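Local coordinates for protein serine acetyltransferase (Entamoeba histolytica, PDB 3Q1X) that probably transfers an acetyl group to the hydroxyl of L-serine, the step that commits serine to cysteine biosynthesis, at residues P97-K100 and R101-T105; Q87-M90 and A91-K95; A190-G193 and E194-I198. All coordinates share one frame; numbering follows the deposited sequence.

Interaction 1 (P97-K100 and R101-T105); sequences PSIK and RTLKT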
ATOM      1  N   PRO A  97     -21.248  19.136   9.000  1.00 18.60           N
ATOM      2  CA  PRO A  97     -20.657  20.199   9.834  1.00 18.73           C
ATOM      3  C   PRO A  97     -19.897  19.670  11.058  1.00 18.58           C
ATOM      4  O   PRO A  97     -18.789  20.147  11.330  1.00 18.65           O
ATOM      5  CB  PRO A  97     -21.872  21.037  10.254  1.00 19.07           C
ATOM      6  CG  PRO A  97     -22.850  20.827   9.155  1.00 19.04           C
ATOM      7  CD  PRO A  97     -22.683  19.379   8.756  1.00 18.37           C
ATOM      8  N   SER A  98     -20.454  18.683  11.762  1.00 18.33           N
ATOM      9  CA  SER A  98     -19.778  18.143  12.948  1.00 19.10           C
ATOM     10  C   SER A  98     -18.486  17.410  12.573  1.00 18.49           C
ATOM     11  O   SER A  98     -17.483  17.516  13.273  1.00 18.60           O
ATOM     12  CB  SER A  98     -20.700  17.253  13.794  1.00 19.06           C
ATOM     13  OG  SER A  98     -21.110  16.086  13.118  1.00 22.15           O
ATOM     14  N   ILE A  99     -18.518  16.676  11.464  1.00 18.27           N
ATOM     15  CA  ILE A  99     -17.316  16.038  10.928  1.00 17.26           C
ATOM     16  C   ILE A  99     -16.235  17.074  10.597  1.00 17.42           C
ATOM     17  O   ILE A  99     -15.064  16.877  10.922  1.00 16.56           O
ATOM     18  CB  ILE A  99     -17.652  15.137   9.712  1.00 17.35           C
ATOM     19  CG1 ILE A  99     -18.568  13.993  10.169  1.00 17.94           C
ATOM     20  CG2 ILE A  99     -16.368  14.628   9.049  1.00 17.62           C
ATOM     21  CD1 ILE A  99     -19.214  13.208   9.051  1.00 19.61           C
ATOM     22  N   LYS A 100     -16.633  18.180   9.963  1.00 17.14           N
ATOM     23  CA  LYS A 100     -15.700  19.271   9.652  1.00 17.38           C
ATOM     24  C   LYS A 100     -14.979  19.756  10.921  1.00 17.91           C
ATOM     25  O   LYS A 100     -13.758  19.900  10.932  1.00 17.05           O
ATOM     26  CB  LYS A 100     -16.433  20.437   8.970  1.00 17.43           C
ATOM     27  CG  LYS A 100     -15.605  21.717   8.817  1.00 17.68           C
ATOM     28  CD  LYS A 100     -14.436  21.526   7.848  1.00 17.92           C
ATOM     29  CE  LYS A 100     -13.435  22.667   7.963  1.00 16.65           C
ATOM     30  NZ  LYS A 100     -14.094  24.001   7.981  1.00 19.52           N
ATOM     31  N   ARG A 101     -15.748  19.992  11.985  1.00 17.89           N
ATOM     32  CA  ARG A 101     -15.179  20.383  13.281  1.00 18.51           C
ATOM     33  C   ARG A 101     -14.213  19.317  13.811  1.00 18.01           C
ATOM     34  O   ARG A 101     -13.107  19.633  14.259  1.00 18.16           O
ATOM     35  CB  ARG A 101     -16.301  20.679  14.288  1.00 18.65           C
ATOM     36  CG  ARG A 101     -17.094  21.935  13.933  1.00 21.17           C
ATOM     37  CD  ARG A 101     -18.159  22.315  14.967  1.00 23.62           C
ATOM     38  NE  ARG A 101     -19.351  21.466  14.921  1.00 28.05           N
ATOM     39  CZ  ARG A 101     -20.494  21.771  14.300  1.00 27.58           C
ATOM     40  NH1 ARG A 101     -20.645  22.925  13.657  1.00 28.87           N
ATOM     41  NH2 ARG A 101     -21.501  20.913  14.332  1.00 28.59           N
ATOM     42  N   THR A 102     -14.605  18.048  13.705  1.00 17.64           N
ATOM     43  CA  THR A 102     -13.755  16.973  14.195  1.00 17.10           C
ATOM     44  C   THR A 102     -12.467  16.876  13.379  1.00 17.14           C
ATOM     45  O   THR A 102     -11.388  16.649  13.938  1.00 17.57           O
ATOM     46  CB  THR A 102     -14.475  15.616  14.169  1.00 17.07           C
ATOM     47  OG1 THR A 102     -15.681  15.710  14.924  1.00 17.73           O
ATOM     48  CG2 THR A 102     -13.592  14.534  14.771  1.00 18.00           C
ATOM     49  N   LEU A 103     -12.584  17.040  12.062  1.00 16.35           N
ATOM     50  CA  LEU A 103     -11.413  16.945  11.182  1.00 16.50           C
ATOM     51  C   LEU A 103     -10.396  18.042  11.500  1.00 16.32           C
ATOM     52  O   LEU A 103      -9.187  17.824  11.388  1.00 16.31           O
ATOM     53  CB  LEU A 103     -11.822  16.984   9.708  1.00 16.98           C
ATOM     54  CG  LEU A 103     -12.410  15.686   9.140  1.00 15.44           C
ATOM     55  CD1 LEU A 103     -12.890  15.926   7.720  1.00 17.10           C
ATOM     56  CD2 LEU A 103     -11.403  14.535   9.167  1.00 16.34           C
ATOM     57  N   LYS A 104     -10.885  19.210  11.915  1.00 16.84           N
ATOM     58  CA  LYS A 104      -9.985  20.273  12.364  1.00 16.77           C
ATOM     59  C   LYS A 104      -9.163  19.812  13.565  1.00 16.35           C
ATOM     60  O   LYS A 104      -7.949  20.046  13.605  1.00 17.11           O
ATOM     61  CB  LYS A 104     -10.758  21.557  12.689  1.00 16.50           C
ATOM     62  CG  LYS A 104     -11.172  22.329  11.450  1.00 17.06           C
ATOM     63  CD  LYS A 104     -11.996  23.554  11.818  1.00 18.87           C
ATOM     64  CE  LYS A 104     -11.118  24.681  12.334  1.00 19.51           C
ATOM     65  NZ  LYS A 104     -11.931  25.806  12.899  1.00 21.71           N
ATOM     66  N   THR A 105      -9.819  19.166  14.530  1.00 16.42           N
ATOM     67  CA  THR A 105      -9.115  18.654  15.720  1.00 16.69           C
ATOM     68  C   THR A 105      -8.101  17.562  15.358  1.00 16.45           C
ATOM     69  O   THR A 105      -7.000  17.517  15.925  1.00 16.22           O
ATOM     70  CB  THR A 105     -10.071  18.127  16.828  1.00 16.32           C
ATOM     71  OG1 THR A 105     -10.663  16.882  16.430  1.00 18.06           O
ATOM     72  CG2 THR A 105     -11.164  19.146  17.177  1.00 16.09           C
TER
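Arg-101 and Pro-97, one helical turn apart, are brought together by the Arg-101 torsions: CG lies anti to its own carbonyl carbon (chi1 -68°), and a single bend at chi3 (-75°) folds the guanidinium back over the preceding turn. The flat group comes to rest with one face above Pro-97 O, which sits 3.8 Å from Arg-101 CZ, while its NH2 passes 3.5 Å from Ser-98 CA. That same carbonyl oxygen accepts the backbone bond from Arg-101 N at 3.1 Å, so one residue returns to it twice, once by an N-H and once by a cationic face.

The far side of the helix from Arg-101 is apolar. Ile-99 and Leu-103 lie alongside each other and point the same way, Ile-99 CG2 meeting Leu-103 CD1 at 3.9 Å. Branched hydrocarbon suits this side because Phe-45 of helix 36-45 packs on both residues, with helix 128-144 covering Ile-99. In the backbone between them, Leu-103 N bonds to Ile-99 O at 2.7 Å.

Lys-100 and Lys-104 cross at an angle, Lys-100 CE coming 4.2 Å from Lys-104 CG. Their NZ atoms stay 5.7 Å apart and turn to acidic partners: Lys-100 to Asp-19, Lys-104 to Asp-19 and Glu-20, with Phe-23 adding a cation-pi contact to Lys-104. Further along, Thr-105 OG1 donates to Thr-102 O at 2.6 Å in the carbonyl plane, on a lone pair.

The chemistry thus differs from side to side of helix 82-113. The hydrocarbon of Ile-99 and Leu-103 meets helices 36-45 and 128-144, Arg-101 and Lys-100 touch helix 2-18, and the two lysines share acids that should offset their mutual repulsion. The arginine's charge, laid over a carbonyl oxygen, is probably eased by that oxygen's partial negative charge.

Interaction 2 (Q87-M90 and A91-K95); sequences QCVM and AILEK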
ATOM      1  N   GLN A  87     -32.069   7.938   2.803  1.00 22.06           N
ATOM      2  CA  GLN A  87     -31.954   8.105   4.257  1.00 22.81           C
ATOM      3  C   GLN A  87     -30.507   8.160   4.754  1.00 22.80           C
ATOM      4  O   GLN A  87     -30.167   8.959   5.638  1.00 22.89           O
ATOM      5  CB  GLN A  87     -32.685   6.977   4.970  1.00 23.38           C
ATOM      6  CG  GLN A  87     -34.177   6.943   4.662  1.00 25.43           C
ATOM      7  CD  GLN A  87     -34.831   5.634   5.060  1.00 28.30           C
ATOM      8  OE1 GLN A  87     -34.161   4.612   5.244  1.00 29.87           O
ATOM      9  NE2 GLN A  87     -36.153   5.655   5.186  1.00 29.73           N
ATOM     10  N   CYS A  88     -29.666   7.304   4.186  1.00 22.40           N
ATOM     11  CA  CYS A  88     -28.262   7.250   4.569  1.00 22.73           C
ATOM     12  C   CYS A  88     -27.521   8.503   4.163  1.00 21.85           C
ATOM     13  O   CYS A  88     -26.688   8.995   4.917  1.00 21.42           O
ATOM     14  CB  CYS A  88     -27.589   6.025   3.974  1.00 22.78           C
ATOM     15  SG  CYS A  88     -28.095   4.507   4.779  1.00 27.63           S
ATOM     16  N   VAL A  89     -27.833   9.021   2.973  1.00 21.25           N
ATOM     17  CA  VAL A  89     -27.151  10.207   2.453  1.00 21.85           C
ATOM     18  C   VAL A  89     -27.644  11.478   3.143  1.00 21.04           C
ATOM     19  O   VAL A  89     -26.881  12.431   3.323  1.00 21.26           O
ATOM     20  CB  VAL A  89     -27.277  10.318   0.918  1.00 21.80           C
ATOM     21  CG1 VAL A  89     -26.754  11.648   0.422  1.00 23.74           C
ATOM     22  CG2 VAL A  89     -26.500   9.190   0.251  1.00 22.87           C
ATOM     23  N   MET A  90     -28.915  11.485   3.526  1.00 21.09           N
ATOM     24  CA  MET A  90     -29.437  12.573   4.353  1.00 20.72           C
ATOM     25  C   MET A  90     -28.717  12.601   5.706  1.00 20.38           C
ATOM     26  O   MET A  90     -28.397  13.678   6.205  1.00 20.51           O
ATOM     27  CB  MET A  90     -30.959  12.472   4.528  1.00 21.29           C
ATOM     28  CG  MET A  90     -31.763  12.822   3.261  1.00 23.10           C
ATOM     29  SD  MET A  90     -31.589  14.503   2.623  1.00 27.14           S
ATOM     30  CE  MET A  90     -32.847  15.357   3.556  1.00 26.35           C
ATOM     31  N   ALA A  91     -28.431  11.417   6.257  1.00 19.92           N
ATOM     32  CA  ALA A  91     -27.650  11.275   7.493  1.00 19.61           C
ATOM     33  C   ALA A  91     -26.207  11.756   7.367  1.00 19.19           C
ATOM     34  O   ALA A  91     -25.682  12.400   8.280  1.00 18.92           O
ATOM     35  CB  ALA A  91     -27.675   9.860   7.971  1.00 19.42           C
ATOM     36  N   ILE A  92     -25.553  11.432   6.254  1.00 19.37           N
ATOM     37  CA  ILE A  92     -24.223  11.986   5.973  1.00 19.11           C
ATOM     38  C   ILE A  92     -24.273  13.521   5.933  1.00 19.58           C
ATOM     39  O   ILE A  92     -23.530  14.202   6.652  1.00 19.56           O
ATOM     40  CB  ILE A  92     -23.627  11.461   4.636  1.00 19.43           C
ATOM     41  CG1 ILE A  92     -23.328   9.967   4.720  1.00 19.02           C
ATOM     42  CG2 ILE A  92     -22.339  12.195   4.300  1.00 18.82           C
ATOM     43  CD1 ILE A  92     -23.188   9.285   3.367  1.00 22.03           C
ATOM     44  N   LEU A  93     -25.160  14.055   5.093  1.00 19.56           N
ATOM     45  CA  LEU A  93     -25.327  15.502   4.978  1.00 20.17           C
ATOM     46  C   LEU A  93     -25.515  16.164   6.346  1.00 19.94           C
ATOM     47  O   LEU A  93     -24.814  17.136   6.669  1.00 19.66           O
ATOM     48  CB  LEU A  93     -26.476  15.845   4.017  1.00 20.40           C
ATOM     49  CG  LEU A  93     -26.165  15.726   2.519  1.00 20.52           C
ATOM     50  CD1 LEU A  93     -27.449  15.668   1.705  1.00 20.50           C
ATOM     51  CD2 LEU A  93     -25.258  16.863   2.035  1.00 22.26           C
ATOM     52  N   GLU A  94     -26.428  15.613   7.147  1.00 20.07           N
ATOM     53  CA  GLU A  94     -26.671  16.064   8.523  1.00 20.55           C
ATOM     54  C   GLU A  94     -25.395  16.209   9.354  1.00 20.48           C
ATOM     55  O   GLU A  94     -25.218  17.212  10.048  1.00 20.77           O
ATOM     56  CB  GLU A  94     -27.627  15.105   9.226  1.00 20.83           C
ATOM     57  CG  GLU A  94     -28.119  15.602  10.578  1.00 23.07           C
ATOM     58  CD  GLU A  94     -28.871  14.539  11.367  1.00 25.78           C
ATOM     59  OE1 GLU A  94     -29.280  13.507  10.781  1.00 28.47           O
ATOM     60  OE2 GLU A  94     -29.058  14.735  12.586  1.00 28.02           O
ATOM     61  N   LYS A  95     -24.515  15.209   9.261  1.00 20.17           N
ATOM     62  CA  LYS A  95     -23.294  15.153  10.068  1.00 20.23           C
ATOM     63  C   LYS A  95     -22.102  15.933   9.510  1.00 19.47           C
ATOM     64  O   LYS A  95     -21.089  16.055  10.189  1.00 19.55           O
ATOM     65  CB  LYS A  95     -22.867  13.690  10.274  1.00 20.49           C
ATOM     66  CG  LYS A  95     -23.785  12.875  11.169  1.00 22.40           C
ATOM     67  CD  LYS A  95     -23.461  13.059  12.648  1.00 26.31           C
ATOM     68  CE  LYS A  95     -24.510  12.371  13.497  1.00 28.06           C
ATOM     69  NZ  LYS A  95     -25.802  13.121  13.503  1.00 29.10           N
TER
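From Gln-87 to Glu-94 the backbone is regular alpha helix, in which Ala-91, Ile-92, Leu-93 and Glu-94 each donate an N-H to the carbonyl four residues earlier; the straightest of these bonds, Leu-93 N to Val-89 O, is 3.0 Å long with an angle of 174° at the hydrogen.

Leu-93 has two apolar neighbours on the turn before. Its CD1 is 4.3 Å from Val-89 CG1 and 4.4 Å from Met-90 SD, so one methyl lies near both a beta-branched chain and a thioether. Leu-93 CG stands anti to its carbonyl carbon (chi1 -78°), which swings the isobutyl group back along the helix and sets CD1 3.7 Å from Val-89 O. Met-90, by contrast, is bent at both chi2 and chi3, and its flexible chain fits where Met-1 and Tyr-4 pack on it.

Ile-92 leans back in the same manner on a different side: its CG1 is 3.5 Å from Cys-88 O, and CD1 reaches toward the CA of Val-89. Ala-91 carries only a methyl, 3.3 Å from Cys-88 O, and that small group suits a position where Val-141 of helix 128-144 and Cys-145 come close.

Helix 59-79 receives Val-89 and Leu-93, whereas helix 128-144 receives Cys-88, Ala-91 and Ile-92. With the carbonyls of Gln-87 to Met-90 each taken by the N-H four residues on, hydrocarbon and sulfur can face those helices at little polar cost. Dispersion and the hydrophobic effect therefore dominate here, and charge enters mainly at Glu-94, whose salt bridge to Lys-95 is long.

Interaction 3 (A190-G193 and E194-I198); sequences AIIG and EWCRI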
ATOM      1  N   ALA A 190     -14.007  -1.833  17.077  1.00 20.16           N
ATOM      2  CA  ALA A 190     -13.039  -1.045  17.833  1.00 20.07           C
ATOM      3  C   ALA A 190     -13.666   0.272  18.278  1.00 19.87           C
ATOM      4  O   ALA A 190     -14.443   0.877  17.545  1.00 20.16           O
ATOM      5  CB  ALA A 190     -11.788  -0.800  17.010  1.00 19.93           C
ATOM      6  N   ILE A 191     -13.350   0.700  19.493  1.00 20.00           N
ATOM      7  CA  ILE A 191     -13.800   1.997  20.003  1.00 20.53           C
ATOM      8  C   ILE A 191     -12.561   2.748  20.473  1.00 20.55           C
ATOM      9  O   ILE A 191     -11.782   2.223  21.264  1.00 21.48           O
ATOM     10  CB  ILE A 191     -14.817   1.839  21.174  1.00 20.29           C
ATOM     11  CG1 ILE A 191     -16.065   1.061  20.715  1.00 22.01           C
ATOM     12  CG2 ILE A 191     -15.141   3.201  21.823  1.00 20.27           C
ATOM     13  CD1 ILE A 191     -17.246   1.894  20.247  1.00 26.26           C
ATOM     14  N   ILE A 192     -12.384   3.975  19.987  1.00 20.47           N
ATOM     15  CA  ILE A 192     -11.179   4.744  20.271  1.00 20.27           C
ATOM     16  C   ILE A 192     -11.553   6.131  20.781  1.00 20.30           C
ATOM     17  O   ILE A 192     -12.333   6.840  20.153  1.00 20.53           O
ATOM     18  CB  ILE A 192     -10.285   4.888  19.007  1.00 20.23           C
ATOM     19  CG1 ILE A 192      -9.834   3.515  18.507  1.00 20.80           C
ATOM     20  CG2 ILE A 192      -9.093   5.795  19.283  1.00 19.88           C
ATOM     21  CD1 ILE A 192      -9.171   3.552  17.126  1.00 20.64           C
ATOM     22  N   GLY A 193     -10.981   6.524  21.910  1.00 20.30           N
ATOM     23  CA  GLY A 193     -11.288   7.813  22.506  1.00 20.64           C
ATOM     24  C   GLY A 193     -10.567   8.977  21.847  1.00 21.18           C
ATOM     25  O   GLY A 193     -10.028   8.852  20.737  1.00 20.78           O
ATOM     26  N   GLU A 194     -10.564  10.111  22.543  1.00 21.01           N
ATOM     27  CA  GLU A 194      -9.943  11.345  22.080  1.00 21.07           C
ATOM     28  C   GLU A 194      -8.426  11.251  22.187  1.00 20.63           C
ATOM     29  O   GLU A 194      -7.906  10.519  23.032  1.00 20.22           O
ATOM     30  CB  GLU A 194     -10.444  12.517  22.944  1.00 21.11           C
ATOM     31  CG  GLU A 194     -10.323  13.903  22.328  1.00 23.20           C
ATOM     32  CD  GLU A 194     -11.459  14.241  21.374  1.00 26.16           C
ATOM     33  OE1 GLU A 194     -11.338  15.251  20.649  1.00 26.30           O
ATOM     34  OE2 GLU A 194     -12.472  13.504  21.343  1.00 27.16           O
ATOM     35  N   TRP A 195      -7.717  12.001  21.342  1.00 20.56           N
ATOM     36  CA  TRP A 195      -6.261  12.105  21.426  1.00 20.57           C
ATOM     37  C   TRP A 195      -5.545  10.760  21.356  1.00 20.74           C
ATOM     38  O   TRP A 195      -4.673  10.458  22.174  1.00 21.53           O
ATOM     39  CB  TRP A 195      -5.842  12.889  22.682  1.00 20.38           C
ATOM     40  CG  TRP A 195      -5.880  14.354  22.489  1.00 20.11           C
ATOM     41  CD1 TRP A 195      -6.795  15.223  22.997  1.00 19.71           C
ATOM     42  CD2 TRP A 195      -4.946  15.136  21.742  1.00 19.37           C
ATOM     43  NE1 TRP A 195      -6.491  16.509  22.613  1.00 19.47           N
ATOM     44  CE2 TRP A 195      -5.358  16.483  21.840  1.00 20.23           C
ATOM     45  CE3 TRP A 195      -3.797  14.827  20.997  1.00 21.07           C
ATOM     46  CZ2 TRP A 195      -4.666  17.526  21.212  1.00 19.93           C
ATOM     47  CZ3 TRP A 195      -3.106  15.867  20.369  1.00 19.34           C
ATOM     48  CH2 TRP A 195      -3.546  17.199  20.486  1.00 20.84           C
ATOM     49  N   CYS A 196      -5.924   9.947  20.378  1.00 20.56           N
ATOM     50  CA  CYS A 196      -5.231   8.694  20.136  1.00 20.28           C
ATOM     51  C   CYS A 196      -4.175   8.931  19.075  1.00 19.88           C
ATOM     52  O   CYS A 196      -4.454   9.516  18.022  1.00 19.77           O
ATOM     53  CB  CYS A 196      -6.195   7.590  19.710  1.00 20.70           C
ATOM     54  SG  CYS A 196      -5.440   5.960  19.668  1.00 21.71           S
ATOM     55  N   ARG A 197      -2.952   8.520  19.383  1.00 19.40           N
ATOM     56  CA  ARG A 197      -1.837   8.622  18.456  1.00 19.32           C
ATOM     57  C   ARG A 197      -1.375   7.220  18.096  1.00 19.28           C
ATOM     58  O   ARG A 197      -0.961   6.457  18.967  1.00 18.84           O
ATOM     59  CB  ARG A 197      -0.689   9.412  19.088  1.00 19.49           C
ATOM     60  CG  ARG A 197       0.442   9.752  18.139  1.00 21.03           C
ATOM     61  CD  ARG A 197       1.484  10.603  18.846  1.00 23.48           C
ATOM     62  NE  ARG A 197       0.933  11.881  19.296  1.00 24.24           N
ATOM     63  CZ  ARG A 197       1.540  12.727  20.121  1.00 24.99           C
ATOM     64  NH1 ARG A 197       2.736  12.443  20.628  1.00 24.93           N
ATOM     65  NH2 ARG A 197       0.939  13.860  20.449  1.00 26.54           N
ATOM     66  N   ILE A 198      -1.449   6.885  16.812  1.00 18.71           N
ATOM     67  CA  ILE A 198      -1.176   5.523  16.342  1.00 19.24           C
ATOM     68  C   ILE A 198      -0.101   5.525  15.265  1.00 19.21           C
ATOM     69  O   ILE A 198      -0.157   6.321  14.326  1.00 20.17           O
ATOM     70  CB  ILE A 198      -2.472   4.839  15.799  1.00 19.03           C
ATOM     71  CG1 ILE A 198      -3.496   4.647  16.923  1.00 19.98           C
ATOM     72  CG2 ILE A 198      -2.164   3.514  15.093  1.00 20.08           C
ATOM     73  CD1 ILE A 198      -4.818   4.023  16.477  1.00 20.92           C
TER
HETATM   74  O   HOH W   1      -8.321  10.111  18.820  1.00 19.18           O
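Between strands 191-192 and 197-198 the chain rounds one corner of the left-handed beta-helix, and the contact spans that corner: Ile-192 on the incoming side faces Cys-196 and Ile-198 on the outgoing side. Ile-192 CG2 presses on Cys-196 CB at 3.4 Å, tighter than usual for two carbons, and lies 3.7 Å from Cys-196 SG. The methyl stands anti to the backbone N of Ile-192, while CG1 (chi1 -61°) takes the other branch further inward, where CD1 comes within 4.4 Å of Ile-198 CD1. Two branches of one isoleucine thus serve two partners. Cys-196 fills the place the hexapeptide pattern keeps for a small residue, with a single unbranched SG beyond CB, and Ile-198 supplies bulk where the two sides of the coil are wider apart.

No direct hydrogen bond closes the turn. A water does so instead, donating to Gly-193 O and accepting from Cys-196 N, each at 2.9 Å. Both backbone groups are thereby satisfied beside the apolar pair. Trp-195 takes a left-handed backbone conformation (phi 56°, psi 48°), which helps turn the chain through the corner and carries its side chain to the outside. There the indole stacks with His-175 and Tyr-229 from adjoining coils, and Glu-194 N bonds to Asp-228.

The outer surface of this corner also meets the second subunit: Trp-195 O accepts from Gln-210 of that subunit, and Arg-197 NH1 donates to its His-208 O. Inside, Leu-204 and Ile-186 touch both Ile-192 and Ile-198, continuing the apolar filling of the prism. Aliphatic Ile-192, then glycine, then small Cys-196 follow the hexapeptide repeat, Ile-198 opening the next one, a pattern typical, with the left-handed residue at the corner, of the beta-helix of acyltransferases such as serine acetyltransferase.

In the fold
Interactions 2 and 1 follow one another along helix 82-113, their centres about 15 Å apart. Between them the helix is kinked at Pro-97, where the N of residues 97 and 98 has no bond to the turn before; Ser-98 OG bonds to Lys-95 O across the kink. Interaction 3 belongs to the beta-helix; its centre lies about 16 Å from that of interaction 1 and about 24 Å from interaction 2. The backbone N of His-175 donates to Thr-105 OG1, and its ring stacks with Trp-195. The Ile-198 side chain is about 12 Å from a bound serine; the serine pocket includes Ala-206, His-208, Arg-222 and His-223, and Arg-197 bonds to His-208 O of the second subunit.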